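Local atomic coordinates of BH0493 protein (Bacillus halodurans C-125, PDB entry 2QEE), a protein that binds zinc and is a putative amidohydrolase, probably carrying out metal-dependent chemistry at the mouth of a barrel of the amidohydrolase superfamily. Residues H51-A55 and L271-G275; R154-L158 and W213-M217; V312-R316 and M342-L347. All coordinates share one frame; numbering follows the deposited sequence.

Contact 1. Residues H51-A55 and L271-G275; sequences HYLVA and LGDAG
The imidazole of His-51 lies against the Asp-273–Ala-274 peptide, with the carbonyl oxygen of Asp-273 over one of its faces. ND1 of His-51 comes within 3.3 Å of O of Asp-273, yet the angle is poor and no hydrogen bond forms. The CB of Asp-273 adds an off-centre CH-pi contact, 4.2 Å from the centroid of the His-51 ring and 30° off its normal. CD1 of Tyr-52 lies over the other face, leaving the imidazole sandwiched. A chi1 of 67° tucks CG of His-51 between its backbone N and carbonyl carbon and turns the ring onto the 3-10 turn.

The methyl of Ala-274 fits against the first turn of the helix: CB of Ala-274 is 3.4 Å from O of His-51 and 4.1 Å from CB of Ala-55. Val-54 leans on the same methyl and reaches, more loosely, towards Leu-271. NZ of Lys-317 of a neighbouring subunit hydrogen-bonds to O of Ala-274. The contact ties helix 51-58 to the loop between strands 257-264 and 277-278. The His-51 side chain stands about 8 Å from the bound zinc ion, a place beside the metal site consistent with the amidohydrolase fold.

Contact 2. Residues R154-L158 and W213-M217; sequences RISWL and WIERM
The backbone bond from N of Met-217 to O of Trp-213, 2.8 Å long, fixes one helical turn between two residues that both meet Trp-157 of the partner helix. Met-217 lays its chain across an indole face: its CG stands 3.8 Å from the centroid of the six-membered ring of Trp-157, almost on the normal, a well-centred CH-pi contact. Its chain stays extended beyond CG, carrying SD above the same ring at a more distant 4.8 Å, a Met-aromatic contact, and bringing CE to 3.7 Å from NE1 of Trp-157.

Trp-213 approaches differently. It turns its edge toward the face of Trp-157 in an offset edge-to-face pair, the planes at 90°, while CB of Trp-157 lies near the Trp-213 plane, 3.8 Å from CZ3 of Trp-213.

The two indoles illustrate how large side chains can bridge widely spaced helices. Helix 151-158 follows strand 139-143 and helix 200-217 leads into strand 222-226, consistent with the beta/alpha barrel of amidohydrolases; the two local axes come no nearer than 11.5 Å, crossing at 74°. Phe-36 meets Trp-157 edge-to-face, and Leu-171 of a short strand touches both Trp-213 and Met-217.

Toward the solvent side two arginines and a leucine take over, Arg-154 by its aliphatic chain and Arg-216 by its guanidinium. CG of Arg-154 touches CH2 of Trp-213 at 3.7 Å; the polar end of this arginine is engaged by a salt bridge to Asp-151 and a hydrogen bond to the carbonyl of Pro-148. Arg-216, bent at chi3 (-69°), folds back so that NH1 lies over the centre of the Trp-213 ring, and CD2 of Leu-158 rests on a face of its guanidinium, 3.9 Å from CZ of Arg-216.

Contact 3. Residues V312-R316 and M342-L347; sequences VVLAR and MRMEML
Helices 308-317 and 333-347 stand on either end of strand 321-323 in the sequence and pack nearly parallel, their local axes 9.6 Å apart and inclined by 22°, in a knobs-into-holes manner. Val-312 is the knob, seated among Met-342, Arg-343, Met-346 and Leu-347. With CG1 anti to the backbone N (chi1 177°), it presses that methyl to 3.5 Å from CB of Met-346, while its CG2 lies 3.6 Å from CG of Arg-343. CE of Met-346 curls back to the same CG1, and CB of Ala-315 meets CD2 of Leu-347 at 3.9 Å.

Arg-316 supplies the polar link. Its chain bends at chi3 and NH1 donates to O of Met-346 at 2.8 Å, a bent bond (137° at the hydrogen). The guanidinium also forms a salt bridge with Glu-56 and a hydrogen bond to O of Tyr-52, both of a neighbouring subunit. A leucine in its place would probably leave the Met-346 carbonyl without this donor and the Glu-56 carboxylate without its mate. One buried arginine thus joins a helix end to the subunit interface, and its cation is likely to be steadied by that carboxylate.

Contacts 1 and 3 are buried, whereas contact 2 is only partly so and lies away from the annotated metal sites. Contacts 2 and 3 each join two helices, steeply inclined and bridged by indoles in one, nearly parallel and closely meshed in the other; contact 1 instead joins a helix to a short turn near the zinc ion. A hydrogen bond crosses between segments in contact 3 alone. Within the chain contacts 1 and 3 do not touch, their centres 32 Å apart, but in the trimer Arg-316 of one subunit meets the 51-55 helix of another. Contact 2, by contrast, has no neighbouring chain on its segments.

Contact 1. Residues H51-A55 and L271-G275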
ATOM      1  N   HIS C  51      -0.566   7.078 -25.579  1.00 18.82           N
ATOM      2  CA  HIS C  51      -1.914   6.969 -25.026  1.00 18.86           C
ATOM      3  C   HIS C  51      -1.985   7.437 -23.573  1.00 21.07           C
ATOM      4  O   HIS C  51      -3.051   7.860 -23.105  1.00 20.40           O
ATOM      5  CB  HIS C  51      -2.504   5.569 -25.205  1.00 19.35           C
ATOM      6  CG  HIS C  51      -1.824   4.478 -24.421  1.00 26.55           C
ATOM      7  ND1 HIS C  51      -2.139   4.193 -23.108  1.00 27.95           N
ATOM      8  CD2 HIS C  51      -0.870   3.587 -24.777  1.00 25.73           C
ATOM      9  CE1 HIS C  51      -1.428   3.153 -22.699  1.00 20.63           C
ATOM     10  NE2 HIS C  51      -0.651   2.769 -23.691  1.00 29.65           N
ATOM     11  N   TYR C  52      -0.867   7.347 -22.842  1.00 22.68           N
ATOM     12  CA  TYR C  52      -0.879   7.886 -21.471  1.00 20.02           C
ATOM     13  C   TYR C  52      -1.274   9.355 -21.488  1.00 18.03           C
ATOM     14  O   TYR C  52      -1.952   9.838 -20.577  1.00 18.99           O
ATOM     15  CB  TYR C  52       0.494   7.773 -20.776  1.00 20.12           C
ATOM     16  CG  TYR C  52       1.000   6.405 -20.399  1.00 23.16           C
ATOM     17  CD1 TYR C  52       0.743   5.281 -21.167  1.00 25.30           C
ATOM     18  CD2 TYR C  52       1.870   6.243 -19.286  1.00 29.80           C
ATOM     19  CE1 TYR C  52       1.275   4.028 -20.815  1.00 18.63           C
ATOM     20  CE2 TYR C  52       2.413   4.963 -18.922  1.00 21.27           C
ATOM     21  CZ  TYR C  52       2.103   3.885 -19.692  1.00 32.50           C
ATOM     22  OH  TYR C  52       2.609   2.672 -19.352  1.00 22.06           O
ATOM     23  N   LEU C  53      -0.795  10.084 -22.492  1.00 15.43           N
ATOM     24  CA  LEU C  53      -1.054  11.515 -22.596  1.00 16.52           C
ATOM     25  C   LEU C  53      -2.428  11.806 -23.168  1.00 16.69           C
ATOM     26  O   LEU C  53      -3.022  12.817 -22.807  1.00 16.39           O
ATOM     27  CB  LEU C  53       0.035  12.245 -23.384  1.00 16.89           C
ATOM     28  CG  LEU C  53       1.413  12.267 -22.664  1.00 17.04           C
ATOM     29  CD1 LEU C  53       2.402  13.103 -23.436  1.00 23.88           C
ATOM     30  CD2 LEU C  53       1.268  12.837 -21.254  1.00 23.12           C
ATOM     31  N   VAL C  54      -2.924  10.916 -24.021  1.00 18.05           N
ATOM     32  CA  VAL C  54      -4.352  11.016 -24.428  1.00 19.08           C
ATOM     33  C   VAL C  54      -5.317  10.961 -23.218  1.00 19.51           C
ATOM     34  O   VAL C  54      -6.160  11.871 -23.031  1.00 18.10           O
ATOM     35  CB  VAL C  54      -4.694   9.931 -25.467  1.00 21.09           C
ATOM     36  CG1 VAL C  54      -6.186   9.996 -25.844  1.00 23.54           C
ATOM     37  CG2 VAL C  54      -3.808  10.128 -26.701  1.00 21.76           C
ATOM     38  N   ALA C  55      -5.102   9.989 -22.327  1.00 18.21           N
ATOM     39  CA  ALA C  55      -5.905   9.922 -21.096  1.00 18.18           C
ATOM     40  C   ALA C  55      -5.791  11.257 -20.346  1.00 16.91           C
ATOM     41  O   ALA C  55      -6.794  11.862 -19.944  1.00 16.51           O
ATOM     42  CB  ALA C  55      -5.413   8.761 -20.222  1.00 16.42           C
ATOM     43  N   LEU C 271     -11.753   5.712 -25.766  1.00 24.57           N
ATOM     44  CA  LEU C 271     -10.350   6.094 -25.510  1.00 24.32           C
ATOM     45  C   LEU C 271      -9.293   5.205 -26.175  1.00 23.95           C
ATOM     46  O   LEU C 271      -8.105   5.507 -26.059  1.00 22.93           O
ATOM     47  CB  LEU C 271     -10.051   6.195 -23.990  1.00 23.52           C
ATOM     48  CG  LEU C 271     -10.578   7.442 -23.291  1.00 28.29           C
ATOM     49  CD1 LEU C 271     -10.179   7.460 -21.768  1.00 26.62           C
ATOM     50  CD2 LEU C 271     -10.081   8.719 -24.003  1.00 26.81           C
ATOM     51  N   GLY C 272      -9.711   4.121 -26.838  1.00 26.06           N
ATOM     52  CA  GLY C 272      -8.787   3.210 -27.503  1.00 26.77           C
ATOM     53  C   GLY C 272      -7.800   2.636 -26.509  1.00 27.34           C
ATOM     54  O   GLY C 272      -8.212   2.154 -25.444  1.00 27.36           O
ATOM     55  N   ASP C 273      -6.508   2.709 -26.855  1.00 28.06           N
ATOM     56  CA  ASP C 273      -5.424   2.224 -25.998  1.00 28.39           C
ATOM     57  C   ASP C 273      -5.365   2.899 -24.622  1.00 27.14           C
ATOM     58  O   ASP C 273      -4.836   2.306 -23.690  1.00 27.25           O
ATOM     59  CB  ASP C 273      -4.072   2.371 -26.720  1.00 31.06           C
ATOM     60  CG  ASP C 273      -3.906   1.389 -27.882  1.00 41.46           C
ATOM     61  OD1 ASP C 273      -4.627   0.367 -27.919  1.00 36.24           O
ATOM     62  OD2 ASP C 273      -3.029   1.619 -28.748  1.00 36.63           O
ATOM     63  N   ALA C 274      -5.913   4.119 -24.502  1.00 22.94           N
ATOM     64  CA  ALA C 274      -6.042   4.841 -23.208  1.00 22.31           C
ATOM     65  C   ALA C 274      -7.284   4.398 -22.377  1.00 21.88           C
ATOM     66  O   ALA C 274      -7.617   5.026 -21.354  1.00 21.90           O
ATOM     67  CB  ALA C 274      -6.110   6.373 -23.469  1.00 22.53           C
ATOM     68  N   GLY C 275      -8.027   3.392 -22.844  1.00 21.97           N
ATOM     69  CA  GLY C 275      -9.288   3.050 -22.138  1.00 21.72           C
ATOM     70  C   GLY C 275      -9.228   1.823 -21.224  1.00 22.97           C
ATOM     71  O   GLY C 275     -10.278   1.312 -20.805  1.00 21.30           O
TER

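Contact 2. Residues R154-L158 and W213-M217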
ATOM      1  N   ARG C 154       3.135  -9.340 -39.311  1.00 27.64           N
ATOM      2  CA  ARG C 154       3.279 -10.691 -39.842  1.00 28.78           C
ATOM      3  C   ARG C 154       4.048 -10.676 -41.197  1.00 28.34           C
ATOM      4  O   ARG C 154       4.906 -11.529 -41.440  1.00 28.26           O
ATOM      5  CB  ARG C 154       1.902 -11.390 -39.951  1.00 28.68           C
ATOM      6  CG  ARG C 154       2.027 -12.918 -40.145  1.00 38.82           C
ATOM      7  CD  ARG C 154       0.693 -13.702 -40.037  1.00 32.68           C
ATOM      8  NE  ARG C 154      -0.263 -13.248 -41.025  1.00 35.23           N
ATOM      9  CZ  ARG C 154      -1.142 -12.281 -40.798  1.00 45.82           C
ATOM     10  NH1 ARG C 154      -1.165 -11.682 -39.610  1.00 36.42           N
ATOM     11  NH2 ARG C 154      -2.007 -11.918 -41.745  1.00 40.53           N
ATOM     12  N   ILE C 155       3.801  -9.650 -41.997  1.00 30.30           N
ATOM     13  CA  ILE C 155       4.395  -9.506 -43.356  1.00 34.54           C
ATOM     14  C   ILE C 155       5.930  -9.573 -43.375  1.00 34.52           C
ATOM     15  O   ILE C 155       6.534 -10.393 -44.115  1.00 35.09           O
ATOM     16  CB  ILE C 155       3.904  -8.207 -44.045  1.00 34.44           C
ATOM     17  CG1 ILE C 155       2.397  -8.330 -44.353  1.00 54.67           C
ATOM     18  CG2 ILE C 155       4.641  -8.001 -45.356  1.00 53.92           C
ATOM     19  CD1 ILE C 155       1.759  -7.151 -45.139  1.00 36.54           C
ATOM     20  N   SER C 156       6.550  -8.722 -42.556  1.00 32.91           N
ATOM     21  CA  SER C 156       8.003  -8.674 -42.468  1.00 32.37           C
ATOM     22  C   SER C 156       8.560 -10.059 -42.121  1.00 28.82           C
ATOM     23  O   SER C 156       9.558 -10.505 -42.702  1.00 30.71           O
ATOM     24  CB  SER C 156       8.444  -7.618 -41.446  1.00 34.38           C
ATOM     25  OG  SER C 156       7.963  -6.327 -41.798  1.00 40.80           O
ATOM     26  N   TRP C 157       7.915 -10.747 -41.174  1.00 23.40           N
ATOM     27  CA  TRP C 157       8.345 -12.060 -40.771  1.00 22.49           C
ATOM     28  C   TRP C 157       8.255 -13.015 -41.947  1.00 24.88           C
ATOM     29  O   TRP C 157       9.183 -13.759 -42.223  1.00 25.26           O
ATOM     30  CB  TRP C 157       7.491 -12.592 -39.633  1.00 23.58           C
ATOM     31  CG  TRP C 157       7.825 -11.846 -38.320  1.00 22.29           C
ATOM     32  CD1 TRP C 157       7.033 -10.945 -37.651  1.00 20.91           C
ATOM     33  CD2 TRP C 157       9.054 -11.937 -37.575  1.00 22.23           C
ATOM     34  NE1 TRP C 157       7.692 -10.477 -36.510  1.00 23.06           N
ATOM     35  CE2 TRP C 157       8.928 -11.078 -36.441  1.00 24.10           C
ATOM     36  CE3 TRP C 157      10.235 -12.675 -37.736  1.00 22.57           C
ATOM     37  CZ2 TRP C 157       9.978 -10.915 -35.503  1.00 21.57           C
ATOM     38  CZ3 TRP C 157      11.271 -12.522 -36.798  1.00 23.89           C
ATOM     39  CH2 TRP C 157      11.115 -11.645 -35.684  1.00 21.20           C
ATOM     40  N   LEU C 158       7.098 -12.991 -42.583  1.00 25.32           N
ATOM     41  CA  LEU C 158       6.864 -13.878 -43.734  1.00 27.42           C
ATOM     42  C   LEU C 158       7.763 -13.526 -44.909  1.00 29.57           C
ATOM     43  O   LEU C 158       8.102 -14.416 -45.690  1.00 33.32           O
ATOM     44  CB  LEU C 158       5.374 -13.924 -44.094  1.00 28.32           C
ATOM     45  CG  LEU C 158       4.472 -14.681 -43.076  1.00 23.02           C
ATOM     46  CD1 LEU C 158       3.003 -14.643 -43.468  1.00 32.38           C
ATOM     47  CD2 LEU C 158       4.893 -16.143 -42.726  1.00 32.80           C
ATOM     48  N   TRP C 213       5.932 -20.516 -35.152  1.00 23.38           N
ATOM     49  CA  TRP C 213       6.319 -19.124 -34.875  1.00 20.83           C
ATOM     50  C   TRP C 213       7.584 -19.047 -34.009  1.00 20.75           C
ATOM     51  O   TRP C 213       8.380 -18.145 -34.182  1.00 22.18           O
ATOM     52  CB  TRP C 213       5.148 -18.362 -34.254  1.00 20.19           C
ATOM     53  CG  TRP C 213       4.272 -17.917 -35.363  1.00 21.27           C
ATOM     54  CD1 TRP C 213       3.064 -18.454 -35.732  1.00 23.69           C
ATOM     55  CD2 TRP C 213       4.580 -16.900 -36.315  1.00 20.63           C
ATOM     56  NE1 TRP C 213       2.594 -17.792 -36.860  1.00 24.15           N
ATOM     57  CE2 TRP C 213       3.514 -16.837 -37.230  1.00 24.90           C
ATOM     58  CE3 TRP C 213       5.663 -16.031 -36.485  1.00 23.77           C
ATOM     59  CZ2 TRP C 213       3.492 -15.914 -38.284  1.00 26.49           C
ATOM     60  CZ3 TRP C 213       5.641 -15.112 -37.524  1.00 25.08           C
ATOM     61  CH2 TRP C 213       4.560 -15.059 -38.412  1.00 29.24           C
ATOM     62  N   ILE C 214       7.770 -20.023 -33.149  1.00 20.52           N
ATOM     63  CA  ILE C 214       9.007 -20.162 -32.379  1.00 22.50           C
ATOM     64  C   ILE C 214      10.172 -20.319 -33.338  1.00 24.61           C
ATOM     65  O   ILE C 214      11.155 -19.623 -33.216  1.00 22.65           O
ATOM     66  CB  ILE C 214       8.944 -21.329 -31.392  1.00 21.21           C
ATOM     67  CG1 ILE C 214       8.021 -20.970 -30.187  1.00 19.55           C
ATOM     68  CG2 ILE C 214      10.397 -21.677 -30.877  1.00 22.41           C
ATOM     69  CD1 ILE C 214       7.650 -22.128 -29.342  1.00 20.87           C
ATOM     70  N   GLU C 215      10.035 -21.203 -34.321  1.00 26.65           N
ATOM     71  CA  GLU C 215      11.093 -21.452 -35.294  0.50 27.36           C
ATOM     72  C   GLU C 215      11.410 -20.175 -36.068  1.00 26.29           C
ATOM     73  O   GLU C 215      12.561 -19.797 -36.251  1.00 27.47           O
ATOM     74  CB  GLU C 215      10.622 -22.553 -36.248  0.50 28.11           C
ATOM     75  CG  GLU C 215      11.455 -22.731 -37.498  0.50 42.36           C
ATOM     76  CD  GLU C 215      11.003 -23.929 -38.307  0.50 28.95           C
ATOM     77  OE1 GLU C 215       9.837 -24.380 -38.145  0.50 42.03           O
ATOM     78  OE2 GLU C 215      11.832 -24.433 -39.105  0.50 45.57           O
ATOM     79  N   ARG C 216      10.367 -19.504 -36.514  1.00 24.66           N
ATOM     80  CA  ARG C 216      10.505 -18.284 -37.264  1.00 24.67           C
ATOM     81  C   ARG C 216      11.153 -17.099 -36.488  1.00 25.65           C
ATOM     82  O   ARG C 216      12.026 -16.376 -37.018  1.00 24.16           O
ATOM     83  CB  ARG C 216       9.138 -17.875 -37.789  1.00 27.13           C
ATOM     84  CG  ARG C 216       9.177 -16.839 -38.869  1.00 36.22           C
ATOM     85  CD  ARG C 216       7.798 -16.755 -39.586  1.00 46.46           C
ATOM     86  NE  ARG C 216       7.445 -17.932 -40.415  1.00 48.82           N
ATOM     87  CZ  ARG C 216       6.391 -18.724 -40.210  1.00 45.42           C
ATOM     88  NH1 ARG C 216       5.550 -18.502 -39.212  1.00 52.03           N
ATOM     89  NH2 ARG C 216       6.161 -19.745 -41.018  1.00 56.74           N
ATOM     90  N   MET C 217      10.689 -16.876 -35.257  1.00 23.96           N
ATOM     91  CA  MET C 217      11.033 -15.650 -34.527  1.00 23.17           C
ATOM     92  C   MET C 217      12.205 -15.819 -33.577  1.00 21.25           C
ATOM     93  O   MET C 217      12.820 -14.808 -33.174  1.00 22.47           O
ATOM     94  CB  MET C 217       9.832 -15.213 -33.695  1.00 22.68           C
ATOM     95  CG  MET C 217       8.728 -14.543 -34.454  1.00 25.46           C
ATOM     96  SD  MET C 217       7.460 -14.002 -33.272  1.00 24.71           S
ATOM     97  CE  MET C 217       6.331 -13.196 -34.401  1.00 20.21           C
TER

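Contact 3. Residues V312-R316 and M342-L347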
ATOM      1  N   VAL C 312       6.041 -10.492  -4.584  1.00 12.78           N
ATOM      2  CA  VAL C 312       7.410 -10.693  -4.030  1.00 11.71           C
ATOM      3  C   VAL C 312       7.445 -11.902  -3.146  1.00 11.79           C
ATOM      4  O   VAL C 312       8.381 -12.763  -3.279  1.00 12.51           O
ATOM      5  CB  VAL C 312       7.834  -9.479  -3.211  1.00 12.65           C
ATOM      6  CG1 VAL C 312       9.220  -9.718  -2.585  1.00 13.77           C
ATOM      7  CG2 VAL C 312       7.833  -8.274  -4.137  1.00 15.44           C
ATOM      8  N   VAL C 313       6.431 -12.088  -2.281  1.00 12.63           N
ATOM      9  CA  VAL C 313       6.511 -13.262  -1.397  1.00 14.00           C
ATOM     10  C   VAL C 313       6.407 -14.543  -2.232  1.00 15.02           C
ATOM     11  O   VAL C 313       7.074 -15.554  -1.938  1.00 13.71           O
ATOM     12  CB  VAL C 313       5.393 -13.266  -0.309  1.00 14.39           C
ATOM     13  CG1 VAL C 313       5.561 -14.496   0.629  1.00 13.86           C
ATOM     14  CG2 VAL C 313       5.451 -11.964   0.532  1.00 11.59           C
ATOM     15  N   LEU C 314       5.617 -14.513  -3.290  1.00 13.10           N
ATOM     16  CA  LEU C 314       5.485 -15.722  -4.120  1.00 14.96           C
ATOM     17  C   LEU C 314       6.843 -16.061  -4.788  1.00 14.75           C
ATOM     18  O   LEU C 314       7.195 -17.247  -4.920  1.00 16.19           O
ATOM     19  CB  LEU C 314       4.406 -15.486  -5.170  1.00 13.81           C
ATOM     20  CG  LEU C 314       3.948 -16.794  -5.870  1.00 18.11           C
ATOM     21  CD1 LEU C 314       3.465 -17.889  -4.903  1.00 19.12           C
ATOM     22  CD2 LEU C 314       2.841 -16.429  -6.863  1.00 14.06           C
ATOM     23  N   ALA C 315       7.565 -15.033  -5.229  1.00 13.52           N
ATOM     24  CA  ALA C 315       8.958 -15.213  -5.776  1.00 13.36           C
ATOM     25  C   ALA C 315       9.871 -15.872  -4.705  1.00 15.51           C
ATOM     26  O   ALA C 315      10.771 -16.695  -5.018  1.00 16.28           O
ATOM     27  CB  ALA C 315       9.556 -13.899  -6.213  1.00 14.47           C
ATOM     28  N   ARG C 316       9.696 -15.489  -3.447  1.00 14.75           N
ATOM     29  CA  ARG C 316      10.457 -16.197  -2.391  1.00 15.13           C
ATOM     30  C   ARG C 316      10.159 -17.692  -2.369  1.00 18.54           C
ATOM     31  O   ARG C 316      10.994 -18.460  -1.924  1.00 17.19           O
ATOM     32  CB  ARG C 316      10.148 -15.677  -0.997  1.00 15.32           C
ATOM     33  CG  ARG C 316      10.635 -14.230  -0.754  1.00 15.64           C
ATOM     34  CD  ARG C 316      10.377 -13.823   0.721  1.00 14.16           C
ATOM     35  NE  ARG C 316      10.969 -14.733   1.733  1.00 12.98           N
ATOM     36  CZ  ARG C 316      12.234 -14.638   2.148  1.00 17.21           C
ATOM     37  NH1 ARG C 316      13.054 -13.707   1.652  1.00 13.22           N
ATOM     38  NH2 ARG C 316      12.695 -15.517   3.031  1.00 17.13           N
ATOM     39  N   MET C 342      10.717  -3.190  -1.550  1.00 10.67           N
ATOM     40  CA  MET C 342      10.115  -4.455  -1.101  1.00 10.67           C
ATOM     41  C   MET C 342      10.811  -5.642  -1.772  1.00 12.29           C
ATOM     42  O   MET C 342      11.181  -6.613  -1.119  1.00 11.65           O
ATOM     43  CB  MET C 342       8.592  -4.543  -1.383  1.00 11.52           C
ATOM     44  CG  MET C 342       7.760  -3.529  -0.534  1.00 14.14           C
ATOM     45  SD  MET C 342       6.008  -3.881  -0.763  1.00 14.60           S
ATOM     46  CE  MET C 342       5.667  -3.361  -2.463  1.00 14.69           C
ATOM     47  N   ARG C 343      11.046  -5.477  -3.069  1.00 11.88           N
ATOM     48  CA  ARG C 343      11.681  -6.545  -3.831  1.00 10.64           C
ATOM     49  C   ARG C 343      13.115  -6.810  -3.318  1.00 11.56           C
ATOM     50  O   ARG C 343      13.491  -7.947  -3.097  1.00 13.09           O
ATOM     51  CB  ARG C 343      11.698  -6.177  -5.312  1.00 11.72           C
ATOM     52  CG  ARG C 343      10.287  -6.303  -5.905  1.00  9.71           C
ATOM     53  CD  ARG C 343      10.248  -5.652  -7.260  1.00 10.35           C
ATOM     54  NE  ARG C 343       8.985  -5.988  -7.917  1.00 13.49           N
ATOM     55  CZ  ARG C 343       8.792  -5.741  -9.222  1.00 12.93           C
ATOM     56  NH1 ARG C 343       9.740  -5.147  -9.925  1.00 13.36           N
ATOM     57  NH2 ARG C 343       7.671  -6.158  -9.853  1.00 15.13           N
ATOM     58  N   MET C 344      13.910  -5.774  -3.152  1.00 12.17           N
ATOM     59  CA  MET C 344      15.293  -5.965  -2.744  1.00 11.65           C
ATOM     60  C   MET C 344      15.308  -6.486  -1.325  1.00 12.96           C
ATOM     61  O   MET C 344      16.151  -7.290  -0.987  1.00 13.96           O
ATOM     62  CB  MET C 344      16.069  -4.674  -2.846  1.00 10.86           C
ATOM     63  CG  MET C 344      17.635  -4.960  -2.768  1.00 12.39           C
ATOM     64  SD  MET C 344      18.604  -3.576  -3.339  1.00 14.80           S
ATOM     65  CE  MET C 344      18.334  -3.720  -5.127  1.00 17.23           C
ATOM     66  N   GLU C 345      14.431  -5.975  -0.467  1.00 12.04           N
ATOM     67  CA  GLU C 345      14.459  -6.462   0.960  1.00 11.77           C
ATOM     68  C   GLU C 345      14.189  -7.966   1.079  1.00 12.47           C
ATOM     69  O   GLU C 345      14.782  -8.629   1.910  1.00 11.77           O
ATOM     70  CB  GLU C 345      13.465  -5.627   1.846  1.00 10.82           C
ATOM     71  CG  GLU C 345      14.083  -4.182   2.001  1.00  9.54           C
ATOM     72  CD  GLU C 345      13.140  -3.116   2.548  1.00 13.23           C
ATOM     73  OE1 GLU C 345      12.002  -3.432   3.021  1.00 13.69           O
ATOM     74  OE2 GLU C 345      13.611  -1.934   2.478  1.00 14.36           O
ATOM     75  N   MET C 346      13.308  -8.517   0.215  1.00 12.87           N
ATOM     76  CA  MET C 346      12.916  -9.924   0.320  1.00 13.76           C
ATOM     77  C   MET C 346      13.586 -10.853  -0.678  1.00 13.04           C
ATOM     78  O   MET C 346      13.484 -12.085  -0.543  1.00 16.31           O
ATOM     79  CB  MET C 346      11.388 -10.063   0.142  1.00 15.90           C
ATOM     80  CG  MET C 346      10.655  -9.817   1.459  1.00 18.29           C
ATOM     81  SD  MET C 346       8.884 -10.037   1.308  1.00 19.54           S
ATOM     82  CE  MET C 346       8.548  -8.402   0.661  1.00 11.66           C
ATOM     83  N   LEU C 347      14.187 -10.260  -1.702  1.00 11.24           N
ATOM     84  CA  LEU C 347      14.779 -11.082  -2.795  1.00 11.59           C
ATOM     85  C   LEU C 347      16.247 -10.762  -3.046  1.00 13.70           C
ATOM     86  O   LEU C 347      16.879 -11.380  -3.919  1.00 13.78           O
ATOM     87  CB  LEU C 347      14.005 -10.885  -4.110  1.00 12.23           C
ATOM     88  CG  LEU C 347      12.496 -11.232  -4.066  1.00 12.09           C
ATOM     89  CD1 LEU C 347      11.926 -10.867  -5.438  1.00 11.42           C
ATOM     90  CD2 LEU C 347      12.294 -12.709  -3.774  1.00 12.94           C
TER